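Side-chain contacts in rhizobiales Sp. Pch2 (Marine metagenome, PDB 6PB3), which probably acts as an AAA+ ATPase remodeller of HORMA domain proteins, related to Pch2/TRIP13, in regulating bacterial cGAS-like enzymes during immunity against bacteriophages: residues M42-V47 / D96-R101; L90-G95 / I154-E159; A130-T135 / A197-C202. All blocks are in the same frame, centred on the assembly; numbering follows the deposited sequence.

Interaction 1 of 3, residues M42-V47 / D96-R101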
HETATM    1  N   MSE A  42      -0.024 -14.264  36.205  1.00 55.97           N
HETATM    2  CA  MSE A  42      -1.200 -13.422  35.921  1.00 50.25           C
HETATM    3  C   MSE A  42      -2.482 -14.247  36.010  1.00 61.88           C
HETATM    4  O   MSE A  42      -3.487 -13.815  36.595  1.00 49.64           O
HETATM    5  CB  MSE A  42      -1.094 -12.764  34.536  1.00 49.41           C
HETATM    6  CG  MSE A  42      -2.205 -11.756  34.222  1.00 54.72           C
HETATM    7 SE   MSE A  42      -2.299 -10.238  35.481  0.68 67.00          SE
HETATM    8  CE  MSE A  42      -3.722 -10.765  36.557  1.00 69.10           C
ATOM      9  N   LEU A  43      -2.429 -15.440  35.415  1.00 52.08           N
ATOM     10  CA  LEU A  43      -3.535 -16.383  35.529  1.00 48.21           C
ATOM     11  C   LEU A  43      -3.837 -16.707  36.991  1.00 55.25           C
ATOM     12  O   LEU A  43      -5.007 -16.760  37.394  1.00 53.16           O
ATOM     13  CB  LEU A  43      -3.214 -17.658  34.738  1.00 48.57           C
ATOM     14  CG  LEU A  43      -3.300 -17.645  33.199  1.00 55.07           C
ATOM     15  CD1 LEU A  43      -2.527 -18.820  32.586  1.00 51.70           C
ATOM     16  CD2 LEU A  43      -4.777 -17.665  32.718  1.00 46.87           C
ATOM     17  N   ALA A  44      -2.801 -16.932  37.806  1.00 56.07           N
ATOM     18  CA  ALA A  44      -3.050 -17.224  39.218  1.00 45.14           C
ATOM     19  C   ALA A  44      -3.759 -16.054  39.897  1.00 61.06           C
ATOM     20  O   ALA A  44      -4.690 -16.242  40.694  1.00 52.40           O
ATOM     21  CB  ALA A  44      -1.728 -17.546  39.928  1.00 48.37           C
ATOM     22  N   VAL A  45      -3.328 -14.834  39.587  1.00 51.88           N
ATOM     23  CA  VAL A  45      -3.959 -13.650  40.153  1.00 60.44           C
ATOM     24  C   VAL A  45      -5.413 -13.537  39.704  1.00 58.96           C
ATOM     25  O   VAL A  45      -6.297 -13.201  40.502  1.00 55.44           O
ATOM     26  CB  VAL A  45      -3.140 -12.412  39.756  1.00 64.33           C
ATOM     27  CG1 VAL A  45      -3.859 -11.133  40.157  1.00 75.26           C
ATOM     28  CG2 VAL A  45      -1.746 -12.508  40.375  1.00 53.49           C
ATOM     29  N   LEU A  46      -5.688 -13.815  38.425  1.00 51.47           N
ATOM     30  CA  LEU A  46      -7.044 -13.654  37.907  1.00 58.78           C
ATOM     31  C   LEU A  46      -8.016 -14.627  38.556  1.00 69.56           C
ATOM     32  O   LEU A  46      -9.189 -14.297  38.763  1.00 61.05           O
ATOM     33  CB  LEU A  46      -7.055 -13.836  36.392  1.00 52.45           C
ATOM     34  CG  LEU A  46      -6.385 -12.732  35.582  1.00 48.47           C
ATOM     35  CD1 LEU A  46      -6.511 -13.031  34.091  1.00 46.62           C
ATOM     36  CD2 LEU A  46      -6.988 -11.365  35.942  1.00 48.44           C
ATOM     37  N   VAL A  47      -7.559 -15.837  38.868  1.00 66.70           N
ATOM     38  CA  VAL A  47      -8.453 -16.810  39.487  1.00 67.80           C
ATOM     39  C   VAL A  47      -8.460 -16.698  41.000  1.00 58.79           C
ATOM     40  O   VAL A  47      -9.465 -17.024  41.637  1.00 68.83           O
ATOM     41  CB  VAL A  47      -8.085 -18.238  39.061  1.00 78.72           C
ATOM     42  CG1 VAL A  47      -8.152 -18.354  37.558  1.00 66.06           C
ATOM     43  CG2 VAL A  47      -6.714 -18.619  39.591  1.00 78.42           C
ATOM     44  N   ASP A  96      -0.525 -26.286  33.665  1.00 58.20           N
ATOM     45  CA  ASP A  96       0.195 -27.151  34.584  1.00 61.53           C
ATOM     46  C   ASP A  96       1.009 -26.334  35.568  1.00 68.38           C
ATOM     47  O   ASP A  96       1.090 -26.673  36.754  1.00 68.34           O
ATOM     48  CB  ASP A  96       1.110 -28.091  33.808  1.00 59.09           C
ATOM     49  CG  ASP A  96       1.680 -29.174  34.678  1.00 55.20           C
ATOM     50  OD1 ASP A  96       0.986 -30.194  34.858  1.00 63.31           O
ATOM     51  OD2 ASP A  96       2.806 -29.002  35.193  1.00 66.49           O
ATOM     52  N   ASP A  97       1.647 -25.272  35.079  1.00 60.92           N
ATOM     53  CA  ASP A  97       2.367 -24.360  35.958  1.00 59.44           C
ATOM     54  C   ASP A  97       1.424 -23.660  36.937  1.00 56.26           C
ATOM     55  O   ASP A  97       1.747 -23.521  38.123  1.00 61.71           O
ATOM     56  CB  ASP A  97       3.112 -23.335  35.111  1.00 71.07           C
ATOM     57  CG  ASP A  97       4.372 -22.849  35.768  1.00 90.37           C
ATOM     58  OD1 ASP A  97       4.272 -22.220  36.844  1.00 95.07           O
ATOM     59  OD2 ASP A  97       5.461 -23.117  35.214  1.00 93.62           O
ATOM     60  N   VAL A  98       0.267 -23.188  36.462  1.00 56.10           N
ATOM     61  CA  VAL A  98      -0.658 -22.490  37.350  1.00 56.58           C
ATOM     62  C   VAL A  98      -1.175 -23.443  38.414  1.00 69.84           C
ATOM     63  O   VAL A  98      -1.339 -23.068  39.581  1.00 67.92           O
ATOM     64  CB  VAL A  98      -1.826 -21.876  36.564  1.00 50.95           C
ATOM     65  CG1 VAL A  98      -2.758 -21.133  37.524  1.00 57.96           C
ATOM     66  CG2 VAL A  98      -1.324 -20.961  35.414  1.00 41.31           C
ATOM     67  N   ALA A  99      -1.461 -24.685  38.015  1.00 61.64           N
ATOM     68  CA  ALA A  99      -1.937 -25.692  38.949  1.00 60.37           C
ATOM     69  C   ALA A  99      -0.914 -25.935  40.043  1.00 66.51           C
ATOM     70  O   ALA A  99      -1.268 -26.059  41.223  1.00 68.29           O
ATOM     71  CB  ALA A  99      -2.239 -26.987  38.202  1.00 61.87           C
ATOM     72  N   ARG A 100       0.365 -25.993  39.668  1.00 65.08           N
ATOM     73  CA  ARG A 100       1.427 -26.156  40.655  1.00 62.85           C
ATOM     74  C   ARG A 100       1.524 -24.932  41.562  1.00 72.01           C
ATOM     75  O   ARG A 100       1.593 -25.062  42.786  1.00 67.98           O
ATOM     76  CB  ARG A 100       2.754 -26.411  39.938  1.00 58.73           C
ATOM     77  CG  ARG A 100       2.969 -27.870  39.530  1.00 81.40           C
ATOM     78  CD  ARG A 100       3.798 -27.972  38.268  1.00 77.14           C
ATOM     79  NE  ARG A 100       5.155 -27.469  38.442  1.00 83.91           N
ATOM     80  CZ  ARG A 100       6.238 -28.215  38.266  1.00110.71           C
ATOM     81  NH1 ARG A 100       6.105 -29.485  37.911  1.00116.80           N
ATOM     82  NH2 ARG A 100       7.447 -27.699  38.433  1.00117.75           N
ATOM     83  N   ARG A 101       1.496 -23.733  40.969  1.00 70.57           N
ATOM     84  CA  ARG A 101       1.709 -22.494  41.718  1.00 70.53           C
ATOM     85  C   ARG A 101       0.612 -22.261  42.753  1.00 61.12           C
ATOM     86  O   ARG A 101       0.895 -21.864  43.888  1.00 66.08           O
ATOM     87  CB  ARG A 101       1.790 -21.320  40.735  1.00 75.49           C
ATOM     88  CG  ARG A 101       2.098 -19.959  41.336  1.00 86.11           C
ATOM     89  CD  ARG A 101       2.185 -18.884  40.250  1.00 78.28           C
ATOM     90  NE  ARG A 101       3.059 -19.261  39.131  1.00 64.40           N
ATOM     91  CZ  ARG A 101       4.378 -19.072  39.119  1.00 62.53           C
ATOM     92  NH1 ARG A 101       5.000 -18.539  40.175  1.00 62.37           N
ATOM     93  NH2 ARG A 101       5.093 -19.451  38.067  1.00 57.81           N
TER

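Interaction 2 of 3, residues L90-G95 / I154-E159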
ATOM      1  N   LEU A  90       2.638 -22.694  24.467  1.00 51.17           N
ATOM      2  CA  LEU A  90       2.668 -22.176  25.833  1.00 53.22           C
ATOM      3  C   LEU A  90       1.262 -22.090  26.420  1.00 45.60           C
ATOM      4  O   LEU A  90       1.023 -22.524  27.553  1.00 49.28           O
ATOM      5  CB  LEU A  90       3.350 -20.808  25.854  1.00 51.55           C
ATOM      6  CG  LEU A  90       3.438 -20.142  27.225  1.00 57.34           C
ATOM      7  CD1 LEU A  90       4.307 -20.992  28.172  1.00 50.41           C
ATOM      8  CD2 LEU A  90       4.000 -18.750  27.103  1.00 53.65           C
ATOM      9  N   ALA A  91       0.308 -21.558  25.655  1.00 51.40           N
ATOM     10  CA  ALA A  91      -1.039 -21.400  26.188  1.00 52.03           C
ATOM     11  C   ALA A  91      -1.686 -22.744  26.486  1.00 54.96           C
ATOM     12  O   ALA A  91      -2.500 -22.842  27.410  1.00 49.74           O
ATOM     13  CB  ALA A  91      -1.899 -20.593  25.209  1.00 53.46           C
ATOM     14  N   GLU A  92      -1.363 -23.777  25.705  1.00 51.14           N
ATOM     15  CA  GLU A  92      -1.969 -25.090  25.893  1.00 50.75           C
ATOM     16  C   GLU A  92      -1.357 -25.872  27.037  1.00 58.88           C
ATOM     17  O   GLU A  92      -1.922 -26.896  27.430  1.00 61.29           O
ATOM     18  CB  GLU A  92      -1.841 -25.927  24.623  1.00 51.46           C
ATOM     19  CG  GLU A  92      -2.694 -25.450  23.457  1.00 55.75           C
ATOM     20  CD  GLU A  92      -2.498 -26.339  22.241  1.00 68.53           C
ATOM     21  OE1 GLU A  92      -1.526 -27.126  22.240  1.00 65.54           O
ATOM     22  OE2 GLU A  92      -3.305 -26.257  21.289  1.00 69.33           O
ATOM     23  N   THR A  93      -0.212 -25.448  27.562  1.00 52.13           N
ATOM     24  CA  THR A  93       0.436 -26.207  28.622  1.00 61.29           C
ATOM     25  C   THR A  93       0.628 -25.437  29.920  1.00 52.82           C
ATOM     26  O   THR A  93       0.849 -26.071  30.959  1.00 54.30           O
ATOM     27  CB  THR A  93       1.801 -26.725  28.145  1.00 54.65           C
ATOM     28  OG1 THR A  93       2.618 -25.621  27.725  1.00 50.12           O
ATOM     29  CG2 THR A  93       1.611 -27.683  26.985  1.00 59.76           C
ATOM     30  N   ILE A  94       0.523 -24.105  29.893  1.00 52.80           N
ATOM     31  CA  ILE A  94       0.841 -23.265  31.045  1.00 54.92           C
ATOM     32  C   ILE A  94      -0.040 -23.572  32.245  1.00 54.45           C
ATOM     33  O   ILE A  94       0.341 -23.268  33.383  1.00 50.31           O
ATOM     34  CB  ILE A  94       0.731 -21.777  30.640  1.00 48.59           C
ATOM     35  CG1 ILE A  94       1.449 -20.875  31.641  1.00 43.40           C
ATOM     36  CG2 ILE A  94      -0.734 -21.360  30.465  1.00 46.18           C
ATOM     37  CD1 ILE A  94       2.901 -21.277  31.862  1.00 49.52           C
ATOM     38  N   GLY A  95      -1.207 -24.177  32.023  1.00 45.98           N
ATOM     39  CA  GLY A  95      -2.101 -24.509  33.115  1.00 49.57           C
ATOM     40  C   GLY A  95      -1.505 -25.491  34.102  1.00 65.50           C
ATOM     41  O   GLY A  95      -1.918 -25.515  35.267  1.00 58.38           O
ATOM     42  N   ILE A 154      -9.873 -22.333  32.401  1.00 62.29           N
ATOM     43  CA  ILE A 154      -9.218 -21.475  31.422  1.00 49.29           C
ATOM     44  C   ILE A 154      -9.895 -21.688  30.081  1.00 53.51           C
ATOM     45  O   ILE A 154     -10.002 -22.823  29.599  1.00 57.09           O
ATOM     46  CB  ILE A 154      -7.716 -21.755  31.311  1.00 55.50           C
ATOM     47  CG1 ILE A 154      -7.031 -21.506  32.655  1.00 58.52           C
ATOM     48  CG2 ILE A 154      -7.119 -20.850  30.228  1.00 56.88           C
ATOM     49  CD1 ILE A 154      -5.563 -21.913  32.667  1.00 62.99           C
ATOM     50  N   LEU A 155     -10.358 -20.605  29.481  1.00 49.89           N
ATOM     51  CA  LEU A 155     -10.872 -20.643  28.126  1.00 51.51           C
ATOM     52  C   LEU A 155      -9.745 -20.191  27.198  1.00 55.02           C
ATOM     53  O   LEU A 155      -9.145 -19.133  27.413  1.00 55.55           O
ATOM     54  CB  LEU A 155     -12.109 -19.755  28.007  1.00 49.82           C
ATOM     55  CG  LEU A 155     -12.818 -19.698  26.658  1.00 65.22           C
ATOM     56  CD1 LEU A 155     -13.417 -21.049  26.281  1.00 63.42           C
ATOM     57  CD2 LEU A 155     -13.902 -18.631  26.715  1.00 77.63           C
ATOM     58  N   LEU A 156      -9.438 -20.996  26.190  1.00 51.10           N
ATOM     59  CA  LEU A 156      -8.382 -20.677  25.234  1.00 58.57           C
ATOM     60  C   LEU A 156      -8.986 -20.404  23.864  1.00 64.41           C
ATOM     61  O   LEU A 156      -9.783 -21.207  23.364  1.00 62.55           O
ATOM     62  CB  LEU A 156      -7.364 -21.824  25.161  1.00 56.79           C
ATOM     63  CG  LEU A 156      -6.206 -21.733  24.162  1.00 70.36           C
ATOM     64  CD1 LEU A 156      -5.566 -20.340  24.101  1.00 65.57           C
ATOM     65  CD2 LEU A 156      -5.144 -22.800  24.500  1.00 72.33           C
ATOM     66  N   VAL A 157      -8.579 -19.288  23.256  1.00 57.97           N
ATOM     67  CA  VAL A 157      -9.064 -18.837  21.952  1.00 66.81           C
ATOM     68  C   VAL A 157      -7.875 -18.682  21.002  1.00 82.25           C
ATOM     69  O   VAL A 157      -6.996 -17.839  21.233  1.00 74.13           O
ATOM     70  CB  VAL A 157      -9.829 -17.509  22.063  1.00 70.78           C
ATOM     71  CG1 VAL A 157     -10.524 -17.206  20.760  1.00 71.69           C
ATOM     72  CG2 VAL A 157     -10.821 -17.543  23.218  1.00 64.82           C
ATOM     73  N   ASP A 158      -7.877 -19.454  19.908  1.00 89.13           N
ATOM     74  CA  ASP A 158      -6.774 -19.490  18.947  1.00 89.45           C
ATOM     75  C   ASP A 158      -6.916 -18.476  17.816  1.00101.83           C
ATOM     76  O   ASP A 158      -5.941 -18.244  17.086  1.00102.26           O
ATOM     77  CB  ASP A 158      -6.642 -20.896  18.348  1.00 93.41           C
ATOM     78  N   GLU A 159      -8.101 -17.892  17.649  1.00107.44           N
ATOM     79  CA  GLU A 159      -8.391 -16.784  16.752  1.00115.20           C
ATOM     80  C   GLU A 159      -8.268 -15.472  17.518  1.00116.68           C
ATOM     81  O   GLU A 159      -8.354 -15.461  18.744  1.00123.82           O
ATOM     82  CB  GLU A 159      -9.806 -16.936  16.179  1.00122.13           C
ATOM     83  CG  GLU A 159      -9.921 -18.064  15.200  1.00129.20           C
ATOM     84  CD  GLU A 159      -8.919 -17.920  14.094  1.00135.71           C
ATOM     85  OE1 GLU A 159      -8.808 -16.807  13.535  1.00136.98           O
ATOM     86  OE2 GLU A 159      -8.229 -18.914  13.798  1.00142.24           O
TER

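Interaction 3 of 3, residues A130-T135 / A197-C202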
ATOM      1  N   ALA A 130     -21.949 -19.726  23.634  1.00 81.70           N
ATOM      2  CA  ALA A 130     -22.007 -21.044  24.254  1.00 81.25           C
ATOM      3  C   ALA A 130     -20.763 -21.303  25.085  1.00 67.94           C
ATOM      4  O   ALA A 130     -20.857 -21.704  26.248  1.00 80.40           O
ATOM      5  CB  ALA A 130     -22.175 -22.126  23.188  1.00 86.19           C
ATOM      6  N   ALA A 131     -19.586 -21.051  24.507  1.00 64.47           N
ATOM      7  CA  ALA A 131     -18.337 -21.262  25.229  1.00 70.69           C
ATOM      8  C   ALA A 131     -18.321 -20.485  26.539  1.00 84.14           C
ATOM      9  O   ALA A 131     -17.926 -21.014  27.586  1.00 79.72           O
ATOM     10  CB  ALA A 131     -17.154 -20.860  24.349  1.00 73.88           C
ATOM     11  N   PHE A 132     -18.768 -19.226  26.504  1.00 78.56           N
ATOM     12  CA  PHE A 132     -18.752 -18.426  27.723  1.00 78.86           C
ATOM     13  C   PHE A 132     -19.808 -18.900  28.707  1.00 75.01           C
ATOM     14  O   PHE A 132     -19.568 -18.908  29.920  1.00 66.94           O
ATOM     15  CB  PHE A 132     -18.943 -16.948  27.401  1.00 70.23           C
ATOM     16  CG  PHE A 132     -17.664 -16.245  27.078  1.00 65.62           C
ATOM     17  CD1 PHE A 132     -16.730 -16.001  28.069  1.00 57.45           C
ATOM     18  CD2 PHE A 132     -17.380 -15.856  25.785  1.00 70.19           C
ATOM     19  CE1 PHE A 132     -15.557 -15.349  27.777  1.00 57.50           C
ATOM     20  CE2 PHE A 132     -16.202 -15.214  25.487  1.00 63.90           C
ATOM     21  CZ  PHE A 132     -15.290 -14.962  26.478  1.00 63.03           C
ATOM     22  N   GLU A 133     -20.976 -19.308  28.214  1.00 66.86           N
ATOM     23  CA  GLU A 133     -21.991 -19.831  29.117  1.00 73.61           C
ATOM     24  C   GLU A 133     -21.502 -21.099  29.812  1.00 87.53           C
ATOM     25  O   GLU A 133     -21.679 -21.267  31.025  1.00 79.00           O
ATOM     26  CB  GLU A 133     -23.285 -20.108  28.364  1.00 78.62           C
ATOM     27  CG  GLU A 133     -24.383 -20.625  29.284  1.00 86.82           C
ATOM     28  CD  GLU A 133     -24.726 -19.639  30.385  1.00 98.15           C
ATOM     29  OE1 GLU A 133     -24.637 -18.418  30.143  1.00100.61           O
ATOM     30  OE2 GLU A 133     -25.089 -20.082  31.493  1.00104.66           O
ATOM     31  N   HIS A 134     -20.886 -22.005  29.052  1.00 87.99           N
ATOM     32  CA  HIS A 134     -20.323 -23.207  29.655  1.00 83.54           C
ATOM     33  C   HIS A 134     -19.241 -22.848  30.663  1.00 77.96           C
ATOM     34  O   HIS A 134     -19.215 -23.386  31.778  1.00 72.38           O
ATOM     35  CB  HIS A 134     -19.770 -24.126  28.564  1.00 81.81           C
ATOM     36  CG  HIS A 134     -19.276 -25.448  29.070  1.00 98.30           C
ATOM     37  ND1 HIS A 134     -17.942 -25.793  29.064  1.00 93.13           N
ATOM     38  CD2 HIS A 134     -19.937 -26.513  29.588  1.00 99.63           C
ATOM     39  CE1 HIS A 134     -17.799 -27.011  29.557  1.00 94.65           C
ATOM     40  NE2 HIS A 134     -18.995 -27.470  29.883  1.00 99.04           N
ATOM     41  N   THR A 135     -18.357 -21.918  30.299  1.00 74.99           N
ATOM     42  CA  THR A 135     -17.273 -21.535  31.196  1.00 66.84           C
ATOM     43  C   THR A 135     -17.814 -20.993  32.513  1.00 83.57           C
ATOM     44  O   THR A 135     -17.326 -21.360  33.590  1.00 85.54           O
ATOM     45  CB  THR A 135     -16.380 -20.506  30.513  1.00 64.03           C
ATOM     46  OG1 THR A 135     -15.939 -21.026  29.254  1.00 75.91           O
ATOM     47  CG2 THR A 135     -15.172 -20.193  31.373  1.00 68.60           C
ATOM     48  N   ALA A 197     -12.174 -18.069  36.714  1.00 56.07           N
ATOM     49  CA  ALA A 197     -12.092 -18.320  35.279  1.00 52.89           C
ATOM     50  C   ALA A 197     -11.294 -17.209  34.603  1.00 53.30           C
ATOM     51  O   ALA A 197     -11.378 -16.042  35.010  1.00 60.20           O
ATOM     52  CB  ALA A 197     -13.491 -18.416  34.658  1.00 56.17           C
ATOM     53  N   ALA A 198     -10.528 -17.579  33.571  1.00 47.81           N
ATOM     54  CA  ALA A 198      -9.723 -16.644  32.784  1.00 48.65           C
ATOM     55  C   ALA A 198      -9.730 -17.049  31.315  1.00 57.16           C
ATOM     56  O   ALA A 198     -10.013 -18.198  30.965  1.00 54.47           O
ATOM     57  CB  ALA A 198      -8.275 -16.589  33.278  1.00 45.89           C
ATOM     58  N   VAL A 199      -9.380 -16.091  30.455  1.00 51.15           N
ATOM     59  CA  VAL A 199      -9.344 -16.297  29.014  1.00 46.57           C
ATOM     60  C   VAL A 199      -7.939 -15.996  28.520  1.00 60.88           C
ATOM     61  O   VAL A 199      -7.363 -14.959  28.867  1.00 52.09           O
ATOM     62  CB  VAL A 199     -10.363 -15.411  28.264  1.00 50.79           C
ATOM     63  CG1 VAL A 199     -10.415 -15.810  26.773  1.00 50.31           C
ATOM     64  CG2 VAL A 199     -11.737 -15.477  28.906  1.00 54.13           C
ATOM     65  N   ILE A 200      -7.398 -16.893  27.707  1.00 48.26           N
ATOM     66  CA  ILE A 200      -6.145 -16.670  27.003  1.00 46.54           C
ATOM     67  C   ILE A 200      -6.471 -16.556  25.530  1.00 48.31           C
ATOM     68  O   ILE A 200      -7.137 -17.431  24.957  1.00 53.40           O
ATOM     69  CB  ILE A 200      -5.135 -17.811  27.227  1.00 49.64           C
ATOM     70  CG1 ILE A 200      -4.815 -17.964  28.716  1.00 55.38           C
ATOM     71  CG2 ILE A 200      -3.877 -17.572  26.362  1.00 46.00           C
ATOM     72  CD1 ILE A 200      -4.006 -19.208  29.058  1.00 55.22           C
HETATM   73  N   MSE A 201      -5.980 -15.511  24.904  1.00 55.37           N
HETATM   74  CA  MSE A 201      -6.120 -15.520  23.466  1.00 54.72           C
HETATM   75  C   MSE A 201      -4.820 -15.170  22.781  1.00 50.25           C
HETATM   76  O   MSE A 201      -4.063 -14.314  23.227  1.00 61.41           O
HETATM   77  CB  MSE A 201      -7.244 -14.598  23.050  1.00 55.83           C
HETATM   78  CG  MSE A 201      -7.022 -13.156  23.267  1.00 75.23           C
HETATM   79 SE   MSE A 201      -8.345 -12.402  22.080  0.85109.22          SE
HETATM   80  CE  MSE A 201      -7.676 -13.186  20.467  1.00 87.65           C
ATOM     81  N   CYS A 202      -4.565 -15.864  21.680  1.00 57.98           N
ATOM     82  CA  CYS A 202      -3.338 -15.713  20.922  1.00 49.24           C
ATOM     83  C   CYS A 202      -3.646 -14.983  19.626  1.00 57.51           C
ATOM     84  O   CYS A 202      -4.683 -15.222  19.002  1.00 62.33           O
ATOM     85  CB  CYS A 202      -2.692 -17.089  20.618  1.00 51.73           C
ATOM     86  SG  CYS A 202      -2.348 -18.057  22.107  1.00 66.20           S
TER

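Interaction 1 of 3, residues M42-V47 / D96-R101
Ala44 and Val98 mark the nearest backbone approach of helix segments 42-47 and 96-101, their CA atoms 6.1 Å apart where the axes of the two short segments pass at 9.7 Å with a signed crossing angle of -59°. That closeness is possible because a methyl group is all that Ala44 puts between the backbones. Val98 carries most of the contact and divides its two branches. With CG1 anti to the backbone N (chi1 -179°), CG2 falls beside that N and meets Leu43, lying 3.7 Å from Leu43 CD1 and 3.9 Å from Leu43 CB; the two side chains cross at about a right angle. The other branch turns to Ala44, whose N lies 4.2 Å from Val98 CG1. One turn on, Arg101 uses its aliphatic part: its CD packs 4.1 Å from Ala44 CB, and the bend at chi3 then carries the guanidinium toward Asp97. Arg101 NH2 is 3.1 Å from Asp97 OD1, a salt bridge whose N-H...O angle of 129° makes the hydrogen bond weak, while Arg101 NE and Asp97 OD1 both bond Ser40 OG, which ties the pair's polar edge back to helix 33-47. Leu43 also reaches Ile77 of strand 76-81 and Ile200 of strand 197-203, so helix 33-47 lies against the central sheet and helix 95-102 packs alongside it, with Tyr284 of a second subunit on Ala44.

Interaction 2 of 3, residues L90-G95 / I154-E159
Leu156 supplies most of the apolar packing between segment 90-95, which includes the later part of helix 87-93, and strand segment 154-159. Its CG stands anti to the backbone N (chi1 177°), which carries the isobutyl group up from the sheet so that both methyls reach the helix. Leu156 CD1 lies 3.8 Å from Ala91 CB, and Leu156 CD2 sits beside the same methyl while touching Glu92 CG, also at 3.8 Å. Two residues earlier on the strand, Ile154 points to the same side and extends its CD1 to 4.4 Å from Gly95 CA, a looser touch made against bare backbone.

Glu92 contributes hydrocarbon only. Its first side-chain bond points away from the strand, yet CG lies across Leu156 at about a right angle, and the extended chain beyond it carries the carboxylate past Leu156, where OE1 has a long, weak ion pair with Arg25.

None of the polar bonds joins the two segments; each serves its own side. Leu90 O accepts from Ile94 N at 2.9 Å and from Thr93 N at 3.2 Å, Glu92 O is bonded to the Tyr17 hydroxyl, and the strand pairs with strands 105-111 and 197-203.

Four hydrophobic residues followed by Asp158 and Glu159 are consistent with a Walker B motif, and helix 87-93 follows a probable Walker A P-loop, whose residues Glu92 also touches. The chemistry therefore implies that what are probably two nucleotide-binding elements are packed together by dispersion and shape, with the 170 Å² buried here owing nothing to a polar link, and Asp158 and Glu159, in the loop after the strand, taking no part in the contact between these segments.

Interaction 3 of 3, residues A130-T135 / A197-C202
Thr135 and Phe132, three residues apart on helix 124-141, meet Ala197 and Val199, two apart on strand 197-203. At the Thr135 end the backbones come closer, with Thr135 CA 7.3 Å from Ala197 CA, and two methyls close the space: Thr135 CG2 lies 4.1 Å from Ala197 CB. The torsion of -54° about CA-CB sets CG2 anti to the backbone N, toward the strand, and turns OG1 back along the helix. There OG1 donates to Ala131 O at 2.6 Å, from 36° out of the carbonyl plane; Thr135 N reaches the same oxygen from the opposite face, so two donors grip it and the hydroxyl is satisfied within the helix.

At Phe132 the span is wider, its CA standing 9.7 Å from Val199 CA, and the ring bridges it. Phe132 CE1 approaches Val199 CG2 obliquely at 4.0 Å, and Phe183, Ile187 and Leu190 of helix 179-192 pack round the same ring. All four touching residues are buried, whereas the outer side of the helix is open: Ala130 and Glu133 are exposed, the latter in a salt bridge with Arg189.

Strand 151-157 runs between strands 105-111 and 197-203, and Leu155 fills in beneath both Phe132 and Thr135. Helix packing over a parallel sheet in this way, with strand order 5-1-4-3-2 in the core, is typical of the AAA+ alpha/beta fold.

All three contacts are buried and apolar across their segments, but interaction 1 joins two helices, while 2 and 3 seat helices on opposite faces of the sheet. Interactions 1 and 2 share a face: helices 87-93 and 95-102 follow each other in the chain, and Leu43 joins the two contacts through Ile94. Strand 197-203 divides between the faces, Ala197 and Val199 serving helix 124-141 while Ala198 and Ile200 meet Leu43. Interactions 2 and 3 are linked by backbone pairing of Leu155 with Ala198 and Ile200. Polar chemistry differs with place: interaction 1 has the Arg101-Asp97 salt bridge at its edge and, separately, a second subunit packing on Ala44; interaction 2 has a carboxylate that takes no part in the contact, interaction 3 a hydroxyl bonded inside its own helix.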